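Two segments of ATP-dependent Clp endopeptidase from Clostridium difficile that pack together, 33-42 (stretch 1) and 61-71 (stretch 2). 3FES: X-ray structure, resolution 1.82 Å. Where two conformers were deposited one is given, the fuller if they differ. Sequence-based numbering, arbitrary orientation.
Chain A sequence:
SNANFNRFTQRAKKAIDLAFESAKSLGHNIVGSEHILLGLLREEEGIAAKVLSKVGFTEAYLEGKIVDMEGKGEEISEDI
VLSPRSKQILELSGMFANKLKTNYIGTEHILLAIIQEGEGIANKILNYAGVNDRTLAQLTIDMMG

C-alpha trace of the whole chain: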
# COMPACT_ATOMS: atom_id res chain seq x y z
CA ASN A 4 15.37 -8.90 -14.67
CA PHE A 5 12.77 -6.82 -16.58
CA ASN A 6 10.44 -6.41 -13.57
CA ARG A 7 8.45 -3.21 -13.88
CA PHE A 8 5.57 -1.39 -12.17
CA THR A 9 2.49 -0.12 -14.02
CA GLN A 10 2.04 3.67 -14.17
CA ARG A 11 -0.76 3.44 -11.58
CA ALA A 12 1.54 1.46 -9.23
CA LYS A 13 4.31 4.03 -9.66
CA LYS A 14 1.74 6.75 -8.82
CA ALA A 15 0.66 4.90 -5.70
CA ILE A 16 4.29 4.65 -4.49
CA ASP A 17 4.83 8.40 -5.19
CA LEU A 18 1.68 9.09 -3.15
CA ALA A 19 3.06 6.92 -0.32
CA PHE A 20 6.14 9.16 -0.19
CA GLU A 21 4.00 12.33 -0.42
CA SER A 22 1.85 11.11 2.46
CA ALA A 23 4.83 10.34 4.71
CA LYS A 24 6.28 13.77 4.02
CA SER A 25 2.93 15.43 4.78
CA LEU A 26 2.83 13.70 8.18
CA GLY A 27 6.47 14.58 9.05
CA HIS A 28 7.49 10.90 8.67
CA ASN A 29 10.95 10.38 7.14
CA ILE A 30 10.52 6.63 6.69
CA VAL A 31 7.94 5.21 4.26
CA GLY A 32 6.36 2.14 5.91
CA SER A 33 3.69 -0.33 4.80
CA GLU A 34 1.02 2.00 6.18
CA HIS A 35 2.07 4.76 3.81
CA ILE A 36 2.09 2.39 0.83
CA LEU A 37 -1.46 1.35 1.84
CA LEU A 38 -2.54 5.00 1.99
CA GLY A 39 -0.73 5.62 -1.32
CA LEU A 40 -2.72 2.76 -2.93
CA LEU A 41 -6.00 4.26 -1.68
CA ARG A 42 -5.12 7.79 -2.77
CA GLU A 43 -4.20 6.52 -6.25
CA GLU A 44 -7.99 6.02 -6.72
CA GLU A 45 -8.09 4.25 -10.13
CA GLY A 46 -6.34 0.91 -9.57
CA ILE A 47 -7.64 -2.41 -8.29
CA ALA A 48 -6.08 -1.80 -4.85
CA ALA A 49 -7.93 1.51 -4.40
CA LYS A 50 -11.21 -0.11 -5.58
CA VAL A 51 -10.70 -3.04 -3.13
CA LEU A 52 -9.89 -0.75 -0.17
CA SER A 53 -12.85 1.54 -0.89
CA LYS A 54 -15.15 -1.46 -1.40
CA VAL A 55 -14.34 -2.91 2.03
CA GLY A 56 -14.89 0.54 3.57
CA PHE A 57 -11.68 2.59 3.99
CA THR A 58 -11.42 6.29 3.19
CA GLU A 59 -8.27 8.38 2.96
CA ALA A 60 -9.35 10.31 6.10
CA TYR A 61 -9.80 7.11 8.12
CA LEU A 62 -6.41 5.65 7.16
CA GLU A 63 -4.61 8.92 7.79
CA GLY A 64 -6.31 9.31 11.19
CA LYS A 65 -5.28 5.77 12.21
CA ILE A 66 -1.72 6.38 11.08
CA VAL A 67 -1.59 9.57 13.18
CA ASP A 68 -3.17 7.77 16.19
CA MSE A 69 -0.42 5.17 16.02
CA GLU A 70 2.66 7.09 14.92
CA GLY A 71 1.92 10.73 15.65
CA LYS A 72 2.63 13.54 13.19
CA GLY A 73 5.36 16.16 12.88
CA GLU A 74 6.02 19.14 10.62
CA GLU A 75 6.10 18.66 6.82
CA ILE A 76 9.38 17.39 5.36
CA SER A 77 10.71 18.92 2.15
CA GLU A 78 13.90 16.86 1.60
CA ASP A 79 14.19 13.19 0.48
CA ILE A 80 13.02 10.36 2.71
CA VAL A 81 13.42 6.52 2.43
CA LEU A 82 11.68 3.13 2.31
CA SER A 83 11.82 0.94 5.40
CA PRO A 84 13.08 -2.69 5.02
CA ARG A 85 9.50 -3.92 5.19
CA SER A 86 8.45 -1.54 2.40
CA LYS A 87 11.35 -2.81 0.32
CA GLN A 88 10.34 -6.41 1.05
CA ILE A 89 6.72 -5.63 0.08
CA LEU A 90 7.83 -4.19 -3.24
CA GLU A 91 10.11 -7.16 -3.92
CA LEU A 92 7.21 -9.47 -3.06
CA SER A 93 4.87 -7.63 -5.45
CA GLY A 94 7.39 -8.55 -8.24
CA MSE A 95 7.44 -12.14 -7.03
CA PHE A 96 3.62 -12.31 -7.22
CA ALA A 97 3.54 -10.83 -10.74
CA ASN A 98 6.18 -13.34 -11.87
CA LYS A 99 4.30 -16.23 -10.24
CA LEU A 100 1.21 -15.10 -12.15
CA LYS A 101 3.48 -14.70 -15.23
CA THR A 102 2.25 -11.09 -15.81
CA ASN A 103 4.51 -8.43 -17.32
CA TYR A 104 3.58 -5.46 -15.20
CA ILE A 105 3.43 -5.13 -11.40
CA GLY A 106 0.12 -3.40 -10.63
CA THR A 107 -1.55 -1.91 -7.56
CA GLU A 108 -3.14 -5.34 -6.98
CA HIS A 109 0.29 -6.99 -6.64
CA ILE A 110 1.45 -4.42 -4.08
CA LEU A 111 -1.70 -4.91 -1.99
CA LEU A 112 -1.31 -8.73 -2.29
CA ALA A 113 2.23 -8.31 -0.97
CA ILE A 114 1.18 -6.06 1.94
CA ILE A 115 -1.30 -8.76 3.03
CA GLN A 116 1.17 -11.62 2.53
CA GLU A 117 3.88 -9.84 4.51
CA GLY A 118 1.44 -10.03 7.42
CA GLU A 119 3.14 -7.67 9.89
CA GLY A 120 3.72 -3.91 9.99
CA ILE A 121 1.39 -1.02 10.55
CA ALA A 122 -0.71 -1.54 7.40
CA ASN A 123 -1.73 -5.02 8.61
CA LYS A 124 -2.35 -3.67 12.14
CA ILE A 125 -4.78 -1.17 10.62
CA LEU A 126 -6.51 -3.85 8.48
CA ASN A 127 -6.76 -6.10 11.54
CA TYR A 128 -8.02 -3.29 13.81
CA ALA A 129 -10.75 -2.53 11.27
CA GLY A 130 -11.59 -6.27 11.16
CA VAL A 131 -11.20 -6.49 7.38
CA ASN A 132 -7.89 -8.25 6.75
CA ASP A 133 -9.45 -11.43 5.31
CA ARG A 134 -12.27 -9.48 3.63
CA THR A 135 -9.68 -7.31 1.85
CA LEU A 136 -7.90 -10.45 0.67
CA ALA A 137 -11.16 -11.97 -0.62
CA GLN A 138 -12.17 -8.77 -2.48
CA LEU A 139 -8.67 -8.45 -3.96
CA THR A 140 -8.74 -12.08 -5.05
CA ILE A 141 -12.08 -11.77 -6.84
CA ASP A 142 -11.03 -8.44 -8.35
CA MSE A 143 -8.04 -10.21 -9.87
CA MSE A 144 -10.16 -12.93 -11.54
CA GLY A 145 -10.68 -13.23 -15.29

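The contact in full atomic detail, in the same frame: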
# COMPACT_ATOMS: atom_id res chain seq x y z
N SER A 33 4.77 0.33 5.52
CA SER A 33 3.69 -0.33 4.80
C SER A 33 2.42 0.49 4.87
O SER A 33 1.60 0.45 3.94
CB SER A 33 3.41 -1.74 5.39
OG SER A 33 3.11 -1.67 6.76
N GLU A 34 2.25 1.21 5.99
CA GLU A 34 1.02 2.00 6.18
C GLU A 34 0.92 3.13 5.15
O GLU A 34 -0.17 3.48 4.70
CB GLU A 34 0.89 2.52 7.63
CG GLU A 34 1.90 3.59 8.06
CD GLU A 34 3.30 3.07 8.46
OE1 GLU A 34 3.77 1.96 8.13
OE2 GLU A 34 3.97 3.82 9.15
N HIS A 35 2.07 3.71 4.80
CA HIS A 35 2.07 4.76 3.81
C HIS A 35 1.82 4.22 2.41
O HIS A 35 1.15 4.88 1.63
CB HIS A 35 3.39 5.50 3.79
CG HIS A 35 3.81 6.02 5.13
ND1 HIS A 35 3.18 7.08 5.75
CD2 HIS A 35 4.80 5.63 5.96
CE1 HIS A 35 3.79 7.33 6.90
NE2 HIS A 35 4.78 6.47 7.04
N ILE A 36 2.37 3.05 2.11
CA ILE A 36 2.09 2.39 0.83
C ILE A 36 0.58 2.10 0.75
O ILE A 36 -0.06 2.32 -0.29
CB ILE A 36 2.89 1.07 0.69
CG1 ILE A 36 4.41 1.34 0.72
CG2 ILE A 36 2.50 0.32 -0.61
CD1 ILE A 36 5.24 0.06 0.75
N LEU A 37 -0.00 1.58 1.84
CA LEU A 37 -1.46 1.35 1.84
C LEU A 37 -2.27 2.63 1.56
O LEU A 37 -3.24 2.63 0.76
CB LEU A 37 -1.87 0.72 3.19
CG LEU A 37 -3.32 0.22 3.25
CD1 LEU A 37 -3.48 -1.06 2.45
CD2 LEU A 37 -3.67 -0.07 4.69
N LEU A 38 -1.87 3.73 2.20
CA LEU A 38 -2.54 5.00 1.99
C LEU A 38 -2.28 5.49 0.56
O LEU A 38 -3.18 6.03 -0.09
CB LEU A 38 -2.03 6.05 2.99
CG LEU A 38 -2.59 7.48 2.89
CD1 LEU A 38 -4.13 7.53 2.88
CD2 LEU A 38 -2.00 8.31 4.02
N GLY A 39 -1.06 5.27 0.08
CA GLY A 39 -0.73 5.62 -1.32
C GLY A 39 -1.62 4.88 -2.33
O GLY A 39 -2.05 5.47 -3.35
N LEU A 40 -1.84 3.58 -2.09
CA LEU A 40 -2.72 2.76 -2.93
C LEU A 40 -4.15 3.30 -2.94
O LEU A 40 -4.78 3.33 -4.00
CB LEU A 40 -2.71 1.27 -2.50
CG LEU A 40 -1.35 0.52 -2.67
CD1 LEU A 40 -1.39 -0.79 -1.83
CD2 LEU A 40 -1.10 0.27 -4.19
N LEU A 41 -4.65 3.69 -1.77
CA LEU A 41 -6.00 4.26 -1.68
C LEU A 41 -6.09 5.59 -2.43
O LEU A 41 -7.00 5.81 -3.24
CB LEU A 41 -6.44 4.42 -0.22
CG LEU A 41 -7.94 4.81 -0.08
CD1 LEU A 41 -8.89 4.02 -1.00
CD2 LEU A 41 -8.37 4.60 1.33
N ARG A 42 -5.13 6.46 -2.16
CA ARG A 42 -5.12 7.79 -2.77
C ARG A 42 -5.00 7.72 -4.29
O ARG A 42 -5.45 8.64 -4.99
CB ARG A 42 -3.98 8.62 -2.17
CG ARG A 42 -4.26 9.10 -0.75
CD ARG A 42 -3.11 9.96 -0.22
NE ARG A 42 -3.06 11.22 -0.95
CZ ARG A 42 -1.96 11.92 -1.19
NH1 ARG A 42 -0.76 11.49 -0.74
NH2 ARG A 42 -2.07 13.05 -1.89
N TYR A 61 -9.91 8.15 7.09
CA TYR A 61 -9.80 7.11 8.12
C TYR A 61 -8.37 6.58 8.25
O TYR A 61 -7.82 6.52 9.35
CB TYR A 61 -10.76 5.95 7.85
CG TYR A 61 -10.56 4.79 8.79
CD1 TYR A 61 -11.27 4.71 9.99
CD2 TYR A 61 -9.66 3.77 8.50
CE1 TYR A 61 -11.09 3.63 10.87
CE2 TYR A 61 -9.46 2.69 9.37
CZ TYR A 61 -10.17 2.63 10.54
OH TYR A 61 -9.98 1.56 11.40
N LEU A 62 -7.78 6.19 7.13
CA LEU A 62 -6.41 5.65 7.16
C LEU A 62 -5.39 6.61 7.74
O LEU A 62 -4.59 6.24 8.60
CB LEU A 62 -5.97 5.24 5.76
CG LEU A 62 -6.56 3.98 5.15
CD1 LEU A 62 -5.81 3.73 3.81
CD2 LEU A 62 -6.39 2.79 6.10
N GLU A 63 -5.41 7.83 7.24
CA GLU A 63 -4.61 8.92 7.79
C GLU A 63 -4.78 9.12 9.29
O GLU A 63 -3.79 9.23 10.01
CB GLU A 63 -4.92 10.22 7.11
CG GLU A 63 -3.90 10.62 6.13
CD GLU A 63 -4.14 12.01 5.62
OE1 GLU A 63 -3.14 12.76 5.53
OE2 GLU A 63 -5.32 12.35 5.33
N GLY A 64 -6.03 9.17 9.75
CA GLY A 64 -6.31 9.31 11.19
C GLY A 64 -5.69 8.19 12.01
O GLY A 64 -5.09 8.43 13.06
N LYS A 65 -5.84 6.95 11.52
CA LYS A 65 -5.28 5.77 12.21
C LYS A 65 -3.76 5.79 12.25
O LYS A 65 -3.14 5.41 13.25
CB LYS A 65 -5.78 4.47 11.58
CG LYS A 65 -7.25 4.12 11.84
CD LYS A 65 -7.65 4.14 13.34
CE LYS A 65 -6.69 3.31 14.21
NZ LYS A 65 -7.01 3.40 15.66
N ILE A 66 -3.16 6.27 11.16
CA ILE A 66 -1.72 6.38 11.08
C ILE A 66 -1.24 7.38 12.12
O ILE A 66 -0.34 7.08 12.89
CB ILE A 66 -1.26 6.78 9.67
CG1 ILE A 66 -1.47 5.62 8.70
CG2 ILE A 66 0.23 7.21 9.68
CD1 ILE A 66 -1.20 6.03 7.19
N VAL A 67 -1.89 8.55 12.16
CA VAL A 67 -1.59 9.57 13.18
C VAL A 67 -1.81 9.05 14.61
O VAL A 67 -0.94 9.24 15.47
CB VAL A 67 -2.29 10.92 12.90
CG1 VAL A 67 -2.05 11.96 14.08
CG2 VAL A 67 -1.77 11.50 11.58
N ASP A 68 -2.92 8.35 14.86
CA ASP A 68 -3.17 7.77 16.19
C ASP A 68 -2.00 6.91 16.65
O ASP A 68 -1.69 6.87 17.83
CB ASP A 68 -4.42 6.85 16.19
CG ASP A 68 -5.72 7.60 16.01
OD1 ASP A 68 -5.77 8.84 16.24
OD2 ASP A 68 -6.71 6.91 15.63
N MSE A 69 -1.39 6.21 15.70
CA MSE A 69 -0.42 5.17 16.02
C MSE A 69 1.02 5.66 16.02
O MSE A 69 1.84 5.15 16.76
CB MSE A 69 -0.58 4.02 15.04
CG MSE A 69 -1.96 3.34 15.14
SE MSE A 69 -2.12 1.94 13.79
CE MSE A 69 -1.17 0.65 14.78
N GLU A 70 1.30 6.66 15.19
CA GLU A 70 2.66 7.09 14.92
C GLU A 70 2.92 8.53 15.27
O GLU A 70 4.09 8.94 15.32
CB GLU A 70 2.93 7.00 13.41
CG GLU A 70 3.14 5.65 12.91
CD GLU A 70 3.80 5.72 11.57
OE1 GLU A 70 5.00 6.09 11.49
OE2 GLU A 70 3.12 5.44 10.58
N GLY A 71 1.84 9.29 15.43
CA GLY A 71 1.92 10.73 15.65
C GLY A 71 2.18 11.44 14.32
O GLY A 71 2.31 10.79 13.29

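Two helices lie side by side here and run nearly antiparallel, their N-to-C directions 166° apart and their axes 10.2 Å from each other at closest approach. Within each, the usual ladder of backbone hydrogen bonds is intact, as in Leu38 N to Glu34 O at 3.0 Å and Ile66 N to Leu62 O at 2.9 Å. The main-chain polar groups bond within their own helices, and no clear hydrogen bond crosses the contact; side chains pack against each other and, from stretch 2, against the backbone of stretch 1. The antiparallel register is easy to read: Leu38 CA lies 6.5 Å from Leu62 CA, and one turn away Glu34 CA lies 7.1 Å from Ile66 CA. Steps of three or four residues on one helix and of four on the other bring Glu34, Leu37, Leu38 and Leu41 to face Leu62, Ile66 and Glu70.

The apolar packing centers on Leu62, which gives up more area to the partner helix than any other residue of the contact. It points toward stretch 1 and sits among three leucines: Leu41 CD2 is 3.7 Å from Leu62 CD1, Leu38 CD1 is 4.1 Å from Leu62 CB, and Leu37 CD2 is 4.2 Å from Leu62 CD2. These three share one rotamer, t at chi1 and p at chi2, while Leu62 is m, t. Its CD1 also reaches the opposing backbone, 4.0 Å from Leu38 CA. A turn on, Ile66 extends its m, t side chain in much the same way, bringing CD1 to 3.7 Å from Glu34 O and 4.0 Å from Leu38 CD2. Leu38 thus bridges both turns of stretch 2.

Acidic residues contribute through their hydrocarbon parts as well. Leu38 CD2 lies 3.7 Å from Glu63 CG at the border of the patch, and Glu34 CG lies 4.0 Å from Ile66 CG1, so the methylenes continue the greasy surface.

The polar end of the stripe is unusual. Glu34 OE2 and Glu70 OE2 are modeled 2.3 Å apart, too close to support a detailed reading. Two carboxylates would repel, and a proton held by one acid is a plausible way to bring them together, but the geometry does not settle the matter. His35 NE2 stands 4.0 Å from Glu70 OE2, an oblique approach to the ring.

Just after Glu70 the second helix ends, and Gly71 leaves helical geometry with phi at 78°, a value that favors glycine. The rule to take away is branched aliphatics spaced three or four residues apart on antiparallel helices, with the Glu34 and Glu70 acids meeting at one end.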